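Local coordinates for protein gamma tubulin complex adapter mto2 (Schizosaccharomyces pombe, PDB 6GDJ) that acts with mto1 to promote nucleation of at least some cytoplasmic microtubules by recruiting the gamma-tubulin complex to interphase and equatorial microtubule organizing centres, at residues S43-S46 / V47-A50. Sequence-based numbering, arbitrary orientation. Where two conformers were deposited one is given.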
loop_
_atom_site.group_PDB
_atom_site.type_symbol
_atom_site.label_atom_id
_atom_site.label_comp_id
_atom_site.label_asym_id
_atom_site.label_seq_id
_atom_site.Cartn_x
_atom_site.Cartn_y
_atom_site.Cartn_z
ATOM N N SER A 43 10.065 -8.605 13.755
ATOM C CA SER A 43 9.006 -9.498 14.146
ATOM C C SER A 43 8.532 -10.273 12.931
ATOM O O SER A 43 7.371 -10.160 12.538
ATOM C CB SER A 43 7.900 -8.679 14.764
ATOM O OG SER A 43 7.063 -9.528 15.496
ATOM N N PRO A 44 9.448 -11.057 12.311
ATOM C CA PRO A 44 9.144 -11.820 11.098
ATOM C C PRO A 44 8.071 -12.883 11.295
ATOM O O PRO A 44 7.940 -13.413 12.383
ATOM C CB PRO A 44 10.467 -12.483 10.730
ATOM C CG PRO A 44 11.202 -12.562 12.040
ATOM C CD PRO A 44 10.860 -11.282 12.737
ATOM N N SER A 45 7.281 -13.133 10.259
ATOM C CA SER A 45 6.253 -14.159 10.302
ATOM C C SER A 45 5.690 -14.348 8.944
ATOM O O SER A 45 5.941 -13.533 8.032
ATOM C CB SER A 45 5.107 -13.755 11.218
ATOM O OG SER A 45 4.280 -12.751 10.622
ATOM N N SER A 46 4.847 -15.358 8.795
ATOM C CA SER A 46 4.208 -15.603 7.500
ATOM C C SER A 46 3.216 -14.431 7.138
ATOM O O SER A 46 2.971 -14.129 5.958
ATOM C CB SER A 46 3.465 -16.911 7.487
ATOM O OG SER A 46 2.431 -16.856 8.448
ATOM N N VAL A 47 2.670 -13.780 8.148
ATOM C CA VAL A 47 1.831 -12.628 7.909
ATOM C C VAL A 47 2.595 -11.403 7.423
ATOM O O VAL A 47 2.160 -10.732 6.487
ATOM C CB VAL A 47 1.059 -12.233 9.227
ATOM C CG1 VAL A 47 0.190 -11.060 8.999
ATOM C CG2 VAL A 47 0.188 -13.384 9.710
ATOM N N VAL A 48 3.744 -11.164 8.001
ATOM C CA VAL A 48 4.615 -10.058 7.496
ATOM C C VAL A 48 5.085 -10.418 6.047
ATOM O O VAL A 48 5.156 -9.565 5.158
ATOM C CB VAL A 48 5.808 -9.870 8.461
ATOM C CG1 VAL A 48 6.832 -8.935 7.855
ATOM C CG2 VAL A 48 5.314 -9.382 9.831
ATOM N N ASP A 49 5.407 -11.683 5.795
ATOM C CA ASP A 49 5.740 -12.074 4.434
ATOM C C ASP A 49 4.606 -11.765 3.435
ATOM O O ASP A 49 4.853 -11.254 2.347
ATOM C CB ASP A 49 6.067 -13.572 4.301
ATOM C CG ASP A 49 7.435 -13.948 4.807
ATOM O OD1 ASP A 49 8.206 -13.030 5.180
ATOM O OD2 ASP A 49 7.695 -15.178 4.882
ATOM N N ALA A 50 3.357 -12.122 3.791
ATOM C CA ALA A 50 2.235 -11.813 2.955
ATOM C C ALA A 50 2.021 -10.291 2.760
ATOM O O ALA A 50 1.657 -9.859 1.650
ATOM C CB ALA A 50 0.950 -12.446 3.511
HETATM O O HOH W 1 8.749 -11.929 7.934
#
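Ser45 turns its hydroxyl back toward the backbone N-H groups of Val47 and Val48, near the start of helix 46-72, and serves as the N-cap of this helix, in the loop that links it to helix 23-42 of the twin-cysteine dimerisation domain. OG lies between the backbone N and the carbonyl carbon (chi1 74°), which brings it close to both N-H groups. There it accepts a nearly straight bond from Val48 N (OG to N 3.1 Å, 168° at the hydrogen) and a weak, strongly bent one from Val47 N. Serine suits the place because its short side chain puts an acceptor where the first turn has no preceding carbonyls to offer. With an alanine here, Val48 N would probably lose its capping acceptor and the helix start would be likelier to fray.

Regular helical bonding begins at once behind the cap. Asp49 N donates to Ser45 O at 3.0 Å, and Ala50 N to Ser46 O at the same length.

Van der Waals contacts complete the turn: the Val48 CG2 methyl lies 3.5 Å from Ser43 O and against Ser45 OG, while the Val48 side chain packs on Leu39 and Val40 of helix 23-42 and on Leu39 of the second subunit. A branched hydrophobic residue thus fits where the helix start faces both its own chain and the dimer partner; Val47 packs on that same Leu39 of the other subunit.

The negative charge of Asp49, near the N-terminal end of the helix, would probably interact favourably with the helix dipole. Its carboxylate also reaches back through a water, which donates to OD1 and accepts from Ser45 N, each at 3.0 Å.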